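Local structure of major extracellular endoglucanase (Xanthomonas campestris pv. campestris, 4TUF) at residues K94-F99 with V106-H111; D135-A140 with L185-K190; T171-A176 with I193-I198; T222-N225 with R230-L233. The protein hydrolyses internal beta-1,4-glucosidic linkages of cellulose, lichenin and cereal beta-D-glucans, the work of the family 5 catalytic domain described here. One frame throughout, in Å; residues are numbered along the deposited sequence.

Contact 1: K94-F99 with V106-H111; sequences KVIAEF and VLLDHH. With 2HP (dihydrogenphosphate ion), chain E.
Phe99 lies against Val106 through the root of its side chain, CB of Phe99 being 3.5 Å from CG2 of Val106. The contact belongs to the TIM barrel of a family 5 glycosyl hydrolase: helix 88-102 on the outside of the barrel turns back within a few residues into strand 105-110 of its wall and packs on that strand. The two side chains cross at about a right angle, and CG2 also approaches the ring obliquely, 3.8 Å from Phe99 CD2. Val106 presents this methyl because CG2 stands beside its own backbone N while CG1 is anti to it (chi1 176°). One helical turn earlier Ile96 makes the second touch, meeting Leu108 tip to tip. Both pairs are buried and wholly apolar, the usual helix-to-sheet layer of such a barrel; Ile46 of helix 42-51 and Tyr143 of helix 129-143 extend it through Phe99 and Ile96 respectively. Lys94 takes no part in this layer; its CE comes 3.3 Å from O3 of a dihydrogenphosphate ion. Beyond the packed part of the strand, His111 ND1 donates to Asp109 OD2 on its syn side but tilted 25° from the carboxylate plane, with the oxygen nearly in the imidazole plane.

Contact 2: D135-A140 with L185-K190; sequences DLRFVA and LAVAPK. With 2HP (dihydrogenphosphate ion), chain G; 2HP (dihydrogenphosphate ion), chain K.
Ala140 and Ala188 meet methyl to methyl, CB to CB at 4.0 Å, where the later part of helix 129-143 meets the chain around the end of helix 173-187. The small side chains let the backbones approach closely, with the CA atoms of Ala140 and Ala188 5.8 Å apart. Val187 fits next to this pair: its CG1 reaches the carbonyl carbon of Ala140 at 4.2 Å, while its CG2 meets CD of Arg137. With CG1 anti to the backbone N (chi1 -173°), the two methyls of Val187 divide between these partners. Arg137 crosses the valine at about a right angle, offering the aliphatic part of a chain bent at chi3. Further out, on another side of helix 129-143, the carboxylate of Asp135 lies beside a dihydrogenphosphate ion, and its OD2 is hydrogen-bonded to Tyr127 OH. A second ion sits over one face of the Phe138 ring, with its O1 3.8 Å above the plane and offset toward the rim. Val184, a turn before Val187, continues the seam by touching Leu136 and Ala140. Helix 129-143 thus packs on helix 173-187 at this seam and, through Val139, on Leu108 and Leu152 of strands 105-110 and 149-153.

Contact 3: T171-A176 with I193-I198; sequences TDWNKA and IAVEGI. With 2HP (dihydrogenphosphate ion), chain H.
Trp173 carries the packed part of this contact, its indole NE1 donating a hydrogen bond to the backbone O of Glu196 at 2.9 Å. The bond is bent, with an angle of 144° at the hydrogen, and the oxygen lies at the ring edge, near the indole plane. From the other partner's side, the donor is tilted 30° out of the carbonyl plane. Two apolar groups flank this polar link: Val195 CG1 is 3.7 Å from NE1 of Trp173, and Ile198 CG2 is equally close to Trp173 CD1, both approaching obliquely. Having CG anti to the backbone N (chi1 167°) carries the indole from the first turn of its helix across to the strand end. Thus a buried indole N-H holds the chain just beyond strand 192-195, where the side chain of Glu196 turns elsewhere, its OE1 accepting from the backbone N of Glu157, the probable proton donor. The other side, at the helix start, takes no part in this packing. There Asp172, held through OD1 by Thr163 and Thr166, has OD2 2.8 Å from O3 of a dihydrogenphosphate ion; Lys175, the partly exposed member, passes that ion with its CG, while its NZ forms a salt bridge with Glu178. In the beta-alpha-beta unit of strand 149-153, helix 173-187 and strand 192-195, this contact ties the helix start to the C-terminal end of the second strand, with Leu231 of strand 231-238 beside Val195.

Contact 4: T222-N225 with R230-L233; sequences TPLN and RLLL. With 2HP (dihydrogenphosphate ion), chain F.
The loop segment 222-225 runs past the start of strand 231-238 at a distance, the nearest CA atoms, those of Leu224 and Leu231, being 8.7 Å apart, and the space between the backbones is bridged by side chains. Leu224 does the reaching: its CD1 meets both methyls of Leu231, CD1 and CD2, each at 4.1 Å, so that one methyl rests against a forked end. The two leucines cross at about a right angle. Leu233, two residues along the strand, adds a lighter touch, its CD2 4.4 Å from the same Leu224 methyl. Leu219 borders both Leu224 and Leu233, and Trp164 also touches Leu224, so apolar neighbours help join the loop to the barrel wall. Asn225 turns away from the strand, while its backbone N donates to Glu178 OE1 on helix 173-187.

Arg230, just before the strand, belongs to a different environment. Its guanidinium meets a dihydrogenphosphate ion with its edge, the phosphorus lying in the guanidinium plane. NH1 donates to O4 of the ion at 3.1 Å, and NH2 to O2 at 3.3 Å with an angle of 168°, a two-pronged grip on one anion in a site completed by Ser2 and Asn229. NE is bound in turn to the backbone O of Pro189, which helps fix the rotation of the group. The chemistry is therefore split: the loop meets the strand through apolar packing, whereas the charged group at the strand's beginning is oriented by directional bonds and would have its positive charge partly balanced by the phosphate.

The four contacts follow the barrel round through successive strands and helices. Contacts 1 and 2 are joined by packing of Leu108 CD1 on Val139 CG1, 3.4 Å apart. Contacts 2 and 3 share helix 173-187, one using its end and the other its beginning, their centres about 17 Å apart. Contacts 3 and 4 lie closest, with centres about 9 Å apart, because strands 192-195 and 231-238 are parallel neighbours. Contact 3 comes nearest the active site: the side chain of Glu196 is about 4 Å from that of Glu157 and about 6 Å from that of Glu278, the probable nucleophile. The other three lie away from these residues; all four include a residue beside a bound phosphate.

Contact 1: K94-F99 with V106-H111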
loop_
_atom_site.group_PDB
_atom_site.type_symbol
_atom_site.label_atom_id
_atom_site.label_comp_id
_atom_site.label_asym_id
_atom_site.label_seq_id
_atom_site.Cartn_x
_atom_site.Cartn_y
_atom_site.Cartn_z
ATOM N N LYS A 94 -13.204 -8.669 -12.252
ATOM C CA LYS A 94 -14.444 -8.868 -11.512
ATOM C C LYS A 94 -14.375 -8.328 -10.076
ATOM O O LYS A 94 -15.372 -7.844 -9.540
ATOM C CB LYS A 94 -14.798 -10.354 -11.497
ATOM C CG LYS A 94 -16.269 -10.647 -11.310
ATOM C CD LYS A 94 -16.560 -12.117 -11.552
ATOM C CE LYS A 94 -18.054 -12.364 -11.665
ATOM N NZ LYS A 94 -18.619 -11.682 -12.864
ATOM N N VAL A 95 -13.201 -8.417 -9.456
ATOM C CA VAL A 95 -13.031 -7.939 -8.087
ATOM C C VAL A 95 -13.042 -6.410 -8.019
ATOM O O VAL A 95 -13.706 -5.822 -7.163
ATOM C CB VAL A 95 -11.725 -8.472 -7.459
ATOM C CG1 VAL A 95 -11.442 -7.766 -6.144
ATOM C CG2 VAL A 95 -11.819 -9.975 -7.236
ATOM N N ILE A 96 -12.311 -5.773 -8.926
ATOM C CA ILE A 96 -12.286 -4.316 -9.003
ATOM C C ILE A 96 -13.680 -3.773 -9.318
ATOM O O ILE A 96 -14.088 -2.733 -8.793
ATOM C CB ILE A 96 -11.261 -3.841 -10.052
ATOM C CG1 ILE A 96 -9.847 -4.004 -9.492
ATOM C CG2 ILE A 96 -11.486 -2.388 -10.429
ATOM C CD1 ILE A 96 -8.773 -4.045 -10.547
ATOM N N ALA A 97 -14.420 -4.502 -10.148
ATOM C CA ALA A 97 -15.786 -4.121 -10.489
ATOM C C ALA A 97 -16.706 -4.209 -9.271
ATOM O O ALA A 97 -17.664 -3.440 -9.150
ATOM C CB ALA A 97 -16.315 -4.998 -11.627
ATOM N N GLU A 98 -16.413 -5.148 -8.374
ATOM C CA GLU A 98 -17.227 -5.344 -7.176
ATOM C C GLU A 98 -16.985 -4.239 -6.156
ATOM O O GLU A 98 -17.935 -3.685 -5.599
ATOM C CB GLU A 98 -16.948 -6.708 -6.542
ATOM C CG GLU A 98 -17.636 -6.918 -5.196
ATOM C CD GLU A 98 -19.149 -6.969 -5.304
ATOM O OE1 GLU A 98 -19.671 -7.116 -6.432
ATOM O OE2 GLU A 98 -19.821 -6.868 -4.252
ATOM N N PHE A 99 -15.713 -3.931 -5.907
ATOM C CA PHE A 99 -15.348 -2.782 -5.083
ATOM C C PHE A 99 -16.012 -1.516 -5.606
ATOM O O PHE A 99 -16.523 -0.703 -4.838
ATOM C CB PHE A 99 -13.830 -2.589 -5.057
ATOM C CG PHE A 99 -13.102 -3.591 -4.211
ATOM C CD1 PHE A 99 -13.519 -3.863 -2.917
ATOM C CD2 PHE A 99 -11.997 -4.267 -4.710
ATOM C CE1 PHE A 99 -12.846 -4.787 -2.138
ATOM C CE2 PHE A 99 -11.320 -5.194 -3.934
ATOM C CZ PHE A 99 -11.745 -5.454 -2.648
ATOM N N VAL A 106 -10.173 2.002 -4.616
ATOM C CA VAL A 106 -9.146 0.993 -4.855
ATOM C C VAL A 106 -7.816 1.612 -5.289
ATOM O O VAL A 106 -7.745 2.310 -6.300
ATOM C CB VAL A 106 -9.606 -0.021 -5.930
ATOM C CG1 VAL A 106 -8.499 -1.008 -6.251
ATOM C CG2 VAL A 106 -10.845 -0.749 -5.468
ATOM N N LEU A 107 -6.766 1.356 -4.517
ATOM C CA LEU A 107 -5.418 1.761 -4.888
ATOM C C LEU A 107 -4.644 0.531 -5.357
ATOM O O LEU A 107 -4.277 -0.324 -4.553
ATOM C CB LEU A 107 -4.700 2.442 -3.709
ATOM C CG LEU A 107 -3.308 3.065 -3.962
ATOM C CD1 LEU A 107 -3.366 4.206 -4.974
ATOM C CD2 LEU A 107 -2.657 3.554 -2.669
ATOM N N LEU A 108 -4.409 0.432 -6.660
ATOM C CA LEU A 108 -3.643 -0.684 -7.200
ATOM C C LEU A 108 -2.157 -0.509 -6.867
ATOM O O LEU A 108 -1.671 0.612 -6.743
ATOM C CB LEU A 108 -3.873 -0.812 -8.712
ATOM C CG LEU A 108 -5.327 -1.158 -9.062
ATOM C CD1 LEU A 108 -5.620 -0.980 -10.531
ATOM C CD2 LEU A 108 -5.668 -2.577 -8.637
ATOM N N ASP A 109 -1.453 -1.627 -6.718
ATOM C CA ASP A 109 -0.089 -1.641 -6.201
ATOM C C ASP A 109 0.778 -2.638 -6.977
ATOM O O ASP A 109 0.513 -3.839 -6.973
ATOM C CB ASP A 109 -0.117 -1.979 -4.703
ATOM C CG ASP A 109 1.223 -2.481 -4.171
ATOM O OD1 ASP A 109 2.285 -2.067 -4.684
ATOM O OD2 ASP A 109 1.214 -3.289 -3.216
ATOM N N HIS A 110 1.812 -2.133 -7.643
ATOM C CA HIS A 110 2.757 -2.979 -8.372
ATOM C C HIS A 110 3.734 -3.584 -7.377
ATOM O O HIS A 110 4.761 -2.979 -7.047
ATOM C CB HIS A 110 3.504 -2.178 -9.437
ATOM C CG HIS A 110 4.279 -3.026 -10.395
ATOM N ND1 HIS A 110 5.340 -3.816 -10.001
ATOM C CD2 HIS A 110 4.143 -3.212 -11.730
ATOM C CE1 HIS A 110 5.821 -4.457 -11.052
ATOM N NE2 HIS A 110 5.115 -4.106 -12.114
ATOM N N HIS A 111 3.418 -4.784 -6.905
ATOM C CA HIS A 111 4.019 -5.278 -5.673
ATOM C C HIS A 111 5.318 -6.033 -5.896
ATOM O O HIS A 111 6.302 -5.827 -5.177
ATOM C CB HIS A 111 3.019 -6.173 -4.945
ATOM C CG HIS A 111 3.204 -6.204 -3.462
ATOM N ND1 HIS A 111 2.730 -5.210 -2.636
ATOM C CD2 HIS A 111 3.802 -7.114 -2.657
ATOM C CE1 HIS A 111 3.032 -5.505 -1.382
ATOM N NE2 HIS A 111 3.681 -6.655 -1.368
HETATM P P 2HP E . -21.950 -12.792 -10.749
HETATM O O1 2HP E . -23.112 -12.216 -11.524
HETATM O O2 2HP E . -22.458 -13.657 -9.617
HETATM O O3 2HP E . -21.102 -13.629 -11.680
HETATM O O4 2HP E . -21.122 -11.662 -10.181
#

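Contact 2: D135-A140 with L185-K190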
loop_
_atom_site.group_PDB
_atom_site.type_symbol
_atom_site.label_atom_id
_atom_site.label_comp_id
_atom_site.label_asym_id
_atom_site.label_seq_id
_atom_site.Cartn_x
_atom_site.Cartn_y
_atom_site.Cartn_z
ATOM N N ASP A 135 3.687 -2.199 -17.812
ATOM C CA ASP A 135 2.700 -2.844 -16.959
ATOM C C ASP A 135 1.859 -1.809 -16.212
ATOM O O ASP A 135 0.644 -1.966 -16.092
ATOM C CB ASP A 135 3.388 -3.817 -15.996
ATOM C CG ASP A 135 3.873 -5.090 -16.703
ATOM O OD1 ASP A 135 3.390 -5.371 -17.828
ATOM O OD2 ASP A 135 4.732 -5.807 -16.144
ATOM N N LEU A 136 2.499 -0.744 -15.734
ATOM C CA LEU A 136 1.772 0.395 -15.171
ATOM C C LEU A 136 0.777 0.983 -16.179
ATOM O O LEU A 136 -0.375 1.245 -15.840
ATOM C CB LEU A 136 2.746 1.484 -14.706
ATOM C CG LEU A 136 3.705 1.131 -13.562
ATOM C CD1 LEU A 136 4.626 2.295 -13.254
ATOM C CD2 LEU A 136 2.953 0.702 -12.311
ATOM N N ARG A 137 1.213 1.190 -17.416
ATOM C CA ARG A 137 0.311 1.722 -18.431
ATOM C C ARG A 137 -0.814 0.747 -18.725
ATOM O O ARG A 137 -1.940 1.168 -18.981
ATOM C CB ARG A 137 1.053 2.054 -19.727
ATOM C CG ARG A 137 1.961 3.269 -19.644
ATOM C CD ARG A 137 2.254 3.842 -21.029
ATOM N NE ARG A 137 2.886 2.852 -21.893
ATOM C CZ ARG A 137 4.194 2.642 -21.950
ATOM N NH1 ARG A 137 5.017 3.362 -21.195
ATOM N NH2 ARG A 137 4.679 1.713 -22.763
ATOM N N PHE A 138 -0.515 -0.550 -18.689
ATOM C CA PHE A 138 -1.536 -1.568 -18.963
ATOM C C PHE A 138 -2.673 -1.474 -17.966
ATOM O O PHE A 138 -3.849 -1.491 -18.326
ATOM C CB PHE A 138 -0.952 -2.982 -18.915
ATOM C CG PHE A 138 -1.983 -4.064 -19.103
ATOM C CD1 PHE A 138 -2.343 -4.479 -20.372
ATOM C CD2 PHE A 138 -2.599 -4.658 -18.011
ATOM C CE1 PHE A 138 -3.286 -5.463 -20.548
ATOM C CE2 PHE A 138 -3.549 -5.644 -18.184
ATOM C CZ PHE A 138 -3.894 -6.048 -19.453
ATOM N N VAL A 139 -2.299 -1.400 -16.700
ATOM C CA VAL A 139 -3.264 -1.309 -15.629
ATOM C C VAL A 139 -4.046 0.003 -15.709
ATOM O O VAL A 139 -5.272 0.021 -15.562
ATOM C CB VAL A 139 -2.562 -1.440 -14.280
ATOM C CG1 VAL A 139 -3.438 -0.926 -13.183
ATOM C CG2 VAL A 139 -2.176 -2.897 -14.044
ATOM N N ALA A 140 -3.341 1.095 -15.968
ATOM C CA ALA A 140 -3.991 2.394 -16.055
ATOM C C ALA A 140 -4.974 2.407 -17.217
ATOM O O ALA A 140 -6.098 2.899 -17.093
ATOM C CB ALA A 140 -2.957 3.499 -16.205
ATOM N N LEU A 185 -0.046 8.860 -16.060
ATOM C CA LEU A 185 -0.887 10.042 -16.265
ATOM C C LEU A 185 -1.154 10.320 -17.746
ATOM O O LEU A 185 -2.097 11.030 -18.096
ATOM C CB LEU A 185 -0.256 11.273 -15.608
ATOM C CG LEU A 185 -0.237 11.311 -14.075
ATOM C CD1 LEU A 185 0.323 12.639 -13.571
ATOM C CD2 LEU A 185 -1.626 11.061 -13.500
ATOM N N ALA A 186 -0.330 9.761 -18.619
ATOM C CA ALA A 186 -0.551 9.918 -20.050
ATOM C C ALA A 186 -1.795 9.152 -20.467
ATOM O O ALA A 186 -2.440 9.489 -21.458
ATOM C CB ALA A 186 0.657 9.437 -20.836
ATOM N N VAL A 187 -2.123 8.116 -19.697
ATOM C CA VAL A 187 -3.224 7.222 -20.029
ATOM C C VAL A 187 -4.420 7.464 -19.122
ATOM O O VAL A 187 -5.565 7.403 -19.561
ATOM C CB VAL A 187 -2.806 5.747 -19.913
ATOM C CG1 VAL A 187 -3.903 4.858 -20.429
ATOM C CG2 VAL A 187 -1.537 5.497 -20.692
ATOM N N ALA A 188 -4.137 7.724 -17.851
ATOM C CA ALA A 188 -5.170 7.971 -16.847
ATOM C C ALA A 188 -4.863 9.263 -16.096
ATOM O O ALA A 188 -4.349 9.227 -14.981
ATOM C CB ALA A 188 -5.265 6.797 -15.882
ATOM N N PRO A 189 -5.164 10.416 -16.712
ATOM C CA PRO A 189 -4.749 11.705 -16.139
ATOM C C PRO A 189 -5.517 12.106 -14.875
ATOM O O PRO A 189 -5.131 13.076 -14.221
ATOM C CB PRO A 189 -5.014 12.696 -17.280
ATOM C CG PRO A 189 -6.020 12.030 -18.146
ATOM C CD PRO A 189 -5.758 10.565 -18.052
ATOM N N LYS A 190 -6.568 11.364 -14.534
ATOM C CA LYS A 190 -7.348 11.636 -13.330
ATOM C C LYS A 190 -6.985 10.693 -12.179
ATOM O O LYS A 190 -7.645 10.684 -11.139
ATOM C CB LYS A 190 -8.844 11.533 -13.640
ATOM C CG LYS A 190 -9.370 12.692 -14.472
ATOM C CD LYS A 190 -10.752 12.424 -15.030
ATOM C CE LYS A 190 -11.729 12.076 -13.925
ATOM N NZ LYS A 190 -13.131 11.962 -14.431
HETATM P P 2HP G . 5.285 -7.726 -19.732
HETATM O O1 2HP G . 4.541 -6.475 -20.141
HETATM O O2 2HP G . 5.708 -7.613 -18.284
HETATM O O3 2HP G . 4.380 -8.929 -19.870
HETATM O O4 2HP G . 6.496 -7.905 -20.625
HETATM P P 2HP K . 0.822 -7.791 -20.021
HETATM O O1 2HP K . -0.598 -8.197 -20.340
HETATM O O2 2HP K . 1.197 -8.267 -18.638
HETATM O O3 2HP K . 1.755 -8.408 -21.036
HETATM O O4 2HP K . 0.936 -6.286 -20.060
#

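Contact 3: T171-A176 with I193-I198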
loop_
_atom_site.group_PDB
_atom_site.type_symbol
_atom_site.label_atom_id
_atom_site.label_comp_id
_atom_site.label_asym_id
_atom_site.label_seq_id
_atom_site.Cartn_x
_atom_site.Cartn_y
_atom_site.Cartn_z
ATOM N N THR A 171 20.021 3.601 -9.966
ATOM C CA THR A 171 19.515 3.354 -8.621
ATOM C C THR A 171 18.575 4.438 -8.082
ATOM O O THR A 171 17.935 4.238 -7.051
ATOM C CB THR A 171 20.675 3.199 -7.617
ATOM O OG1 THR A 171 21.474 4.387 -7.616
ATOM C CG2 THR A 171 21.545 2.008 -7.976
ATOM N N ASP A 172 18.492 5.577 -8.760
ATOM C CA ASP A 172 17.682 6.687 -8.259
ATOM C C ASP A 172 16.183 6.435 -8.419
ATOM O O ASP A 172 15.621 6.602 -9.499
ATOM C CB ASP A 172 18.063 7.996 -8.956
ATOM C CG ASP A 172 19.273 8.669 -8.321
ATOM O OD1 ASP A 172 19.691 8.243 -7.220
ATOM O OD2 ASP A 172 19.798 9.634 -8.919
ATOM N N TRP A 173 15.543 6.051 -7.321
ATOM C CA TRP A 173 14.111 5.785 -7.303
ATOM C C TRP A 173 13.276 7.006 -7.674
ATOM O O TRP A 173 12.219 6.873 -8.296
ATOM C CB TRP A 173 13.692 5.273 -5.923
ATOM C CG TRP A 173 12.213 5.260 -5.696
ATOM C CD1 TRP A 173 11.541 5.844 -4.664
ATOM C CD2 TRP A 173 11.217 4.635 -6.520
ATOM N NE1 TRP A 173 10.191 5.624 -4.789
ATOM C CE2 TRP A 173 9.963 4.886 -5.919
ATOM C CE3 TRP A 173 11.261 3.891 -7.704
ATOM C CZ2 TRP A 173 8.764 4.425 -6.467
ATOM C CZ3 TRP A 173 10.066 3.431 -8.248
ATOM C CH2 TRP A 173 8.837 3.702 -7.629
ATOM N N ASN A 174 13.743 8.194 -7.298
ATOM C CA ASN A 174 12.986 9.416 -7.573
ATOM C C ASN A 174 12.749 9.624 -9.066
ATOM O O ASN A 174 11.647 9.962 -9.486
ATOM C CB ASN A 174 13.694 10.638 -6.984
ATOM C CG ASN A 174 15.133 10.743 -7.423
ATOM O OD1 ASN A 174 15.885 9.769 -7.350
ATOM N ND2 ASN A 174 15.530 11.927 -7.890
ATOM N N LYS A 175 13.783 9.402 -9.868
ATOM C CA LYS A 175 13.666 9.586 -11.306
ATOM C C LYS A 175 12.814 8.492 -11.942
ATOM O O LYS A 175 12.048 8.751 -12.874
ATOM C CB LYS A 175 15.049 9.620 -11.948
ATOM C CG LYS A 175 15.966 10.660 -11.332
ATOM C CD LYS A 175 15.344 12.049 -11.363
ATOM C CE LYS A 175 15.392 12.656 -12.750
ATOM N NZ LYS A 175 15.004 14.093 -12.707
ATOM N N ALA A 176 12.947 7.269 -11.438
ATOM C CA ALA A 176 12.145 6.162 -11.938
ATOM C C ALA A 176 10.666 6.389 -11.630
ATOM O O ALA A 176 9.798 5.995 -12.408
ATOM C CB ALA A 176 12.618 4.858 -11.348
ATOM N N ILE A 193 -0.979 9.337 -8.126
ATOM C CA ILE A 193 0.268 8.589 -8.162
ATOM C C ILE A 193 0.815 8.455 -6.750
ATOM O O ILE A 193 1.167 9.452 -6.118
ATOM C CB ILE A 193 1.304 9.282 -9.061
ATOM C CG1 ILE A 193 0.708 9.549 -10.447
ATOM C CG2 ILE A 193 2.569 8.442 -9.176
ATOM C CD1 ILE A 193 0.411 8.291 -11.226
ATOM N N ALA A 194 0.865 7.232 -6.236
ATOM C CA ALA A 194 1.420 7.024 -4.901
ATOM C C ALA A 194 2.896 6.668 -4.994
ATOM O O ALA A 194 3.283 5.770 -5.745
ATOM C CB ALA A 194 0.657 5.946 -4.153
ATOM N N VAL A 195 3.719 7.384 -4.235
ATOM C CA VAL A 195 5.155 7.147 -4.231
ATOM C C VAL A 195 5.635 6.803 -2.829
ATOM O O VAL A 195 5.282 7.466 -1.857
ATOM C CB VAL A 195 5.930 8.365 -4.751
ATOM C CG1 VAL A 195 7.430 8.083 -4.743
ATOM C CG2 VAL A 195 5.459 8.725 -6.145
ATOM N N GLU A 196 6.430 5.748 -2.730
ATOM C CA GLU A 196 6.952 5.317 -1.446
ATOM C C GLU A 196 8.382 5.785 -1.272
ATOM O O GLU A 196 9.040 6.222 -2.226
ATOM C CB GLU A 196 6.879 3.796 -1.314
ATOM C CG GLU A 196 5.484 3.219 -1.534
ATOM C CD GLU A 196 5.471 1.703 -1.457
ATOM O OE1 GLU A 196 6.255 1.153 -0.650
ATOM O OE2 GLU A 196 4.696 1.070 -2.214
ATOM N N GLY A 197 8.864 5.688 -0.042
ATOM C CA GLY A 197 10.228 6.057 0.244
ATOM C C GLY A 197 11.200 4.950 -0.110
ATOM O O GLY A 197 10.848 3.966 -0.763
ATOM N N ILE A 198 12.442 5.133 0.314
ATOM C CA ILE A 198 13.479 4.137 0.134
ATOM C C ILE A 198 13.980 3.761 1.521
ATOM O O ILE A 198 13.275 3.979 2.509
ATOM C CB ILE A 198 14.615 4.673 -0.744
ATOM C CG1 ILE A 198 15.234 5.915 -0.101
ATOM C CG2 ILE A 198 14.077 5.015 -2.131
ATOM C CD1 ILE A 198 16.571 6.307 -0.684
HETATM P P 2HP H . 19.740 10.958 -12.668
HETATM O O1 2HP H . 18.921 10.704 -13.916
HETATM O O2 2HP H . 19.382 12.306 -12.075
HETATM O O3 2HP H . 19.458 9.884 -11.647
HETATM O O4 2HP H . 21.209 10.925 -13.037
#

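Contact 4: T222-N225 with R230-L233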
loop_
_atom_site.group_PDB
_atom_site.type_symbol
_atom_site.label_atom_id
_atom_site.label_comp_id
_atom_site.label_asym_id
_atom_site.label_seq_id
_atom_site.Cartn_x
_atom_site.Cartn_y
_atom_site.Cartn_z
ATOM N N THR A 222 15.632 16.847 -3.023
ATOM C CA THR A 222 15.323 16.537 -4.411
ATOM C C THR A 222 13.828 16.350 -4.611
ATOM O O THR A 222 13.309 15.244 -4.474
ATOM C CB THR A 222 16.060 15.260 -4.880
ATOM O OG1 THR A 222 17.436 15.321 -4.479
ATOM C CG2 THR A 222 15.982 15.126 -6.386
ATOM N N PRO A 223 13.127 17.437 -4.939
ATOM C CA PRO A 223 11.691 17.400 -5.227
ATOM C C PRO A 223 11.355 16.446 -6.371
ATOM O O PRO A 223 12.164 16.252 -7.277
ATOM C CB PRO A 223 11.373 18.843 -5.623
ATOM C CG PRO A 223 12.457 19.652 -5.024
ATOM C CD PRO A 223 13.681 18.792 -5.064
ATOM N N LEU A 224 10.167 15.858 -6.318
ATOM C CA LEU A 224 9.691 14.984 -7.380
ATOM C C LEU A 224 9.062 15.791 -8.510
ATOM O O LEU A 224 8.262 16.692 -8.263
ATOM C CB LEU A 224 8.676 13.983 -6.826
ATOM C CG LEU A 224 9.263 12.906 -5.920
ATOM C CD1 LEU A 224 8.153 12.152 -5.202
ATOM C CD2 LEU A 224 10.132 11.956 -6.740
ATOM N N ASN A 225 9.422 15.467 -9.747
ATOM C CA ASN A 225 8.790 16.095 -10.899
ATOM C C ASN A 225 7.488 15.374 -11.242
ATOM O O ASN A 225 7.353 14.765 -12.306
ATOM C CB ASN A 225 9.735 16.098 -12.095
ATOM C CG ASN A 225 9.241 16.978 -13.220
ATOM O OD1 ASN A 225 8.244 17.690 -13.077
ATOM N ND2 ASN A 225 9.941 16.944 -14.346
ATOM N N ARG A 230 -1.535 15.505 -8.046
ATOM C CA ARG A 230 -1.684 14.058 -8.206
ATOM C C ARG A 230 -0.795 13.276 -7.251
ATOM O O ARG A 230 -1.039 12.095 -7.005
ATOM C CB ARG A 230 -1.363 13.628 -9.638
ATOM C CG ARG A 230 -2.316 14.151 -10.684
ATOM C CD ARG A 230 -3.725 13.692 -10.433
ATOM N NE ARG A 230 -4.602 14.105 -11.521
ATOM C CZ ARG A 230 -5.211 15.282 -11.575
ATOM N NH1 ARG A 230 -5.982 15.582 -12.605
ATOM N NH2 ARG A 230 -5.043 16.158 -10.599
ATOM N N LEU A 231 0.243 13.923 -6.728
ATOM C CA LEU A 231 1.249 13.220 -5.936
ATOM C C LEU A 231 0.768 12.879 -4.535
ATOM O O LEU A 231 0.421 13.754 -3.746
ATOM C CB LEU A 231 2.528 14.042 -5.841
ATOM C CG LEU A 231 3.595 13.445 -4.925
ATOM C CD1 LEU A 231 4.052 12.071 -5.415
ATOM C CD2 LEU A 231 4.766 14.398 -4.812
ATOM N N LEU A 232 0.764 11.587 -4.238
ATOM C CA LEU A 232 0.367 11.089 -2.932
ATOM C C LEU A 232 1.542 10.313 -2.349
ATOM O O LEU A 232 1.995 9.337 -2.946
ATOM C CB LEU A 232 -0.882 10.212 -3.056
ATOM C CG LEU A 232 -1.460 9.487 -1.839
ATOM C CD1 LEU A 232 -2.004 10.462 -0.797
ATOM C CD2 LEU A 232 -2.548 8.519 -2.289
ATOM N N LEU A 233 2.066 10.763 -1.214
ATOM C CA LEU A 233 3.196 10.079 -0.593
ATOM C C LEU A 233 2.681 8.965 0.314
ATOM O O LEU A 233 1.766 9.176 1.120
ATOM C CB LEU A 233 4.058 11.058 0.199
ATOM C CG LEU A 233 4.748 12.208 -0.537
ATOM C CD1 LEU A 233 5.446 13.091 0.477
ATOM C CD2 LEU A 233 5.747 11.694 -1.564
HETATM P P 2HP F . -7.547 18.902 -11.588
HETATM O O1 2HP F . -8.194 20.245 -11.834
HETATM O O2 2HP F . -6.730 18.974 -10.320
HETATM O O3 2HP F . -8.612 17.840 -11.439
HETATM O O4 2HP F . -6.652 18.555 -12.755
#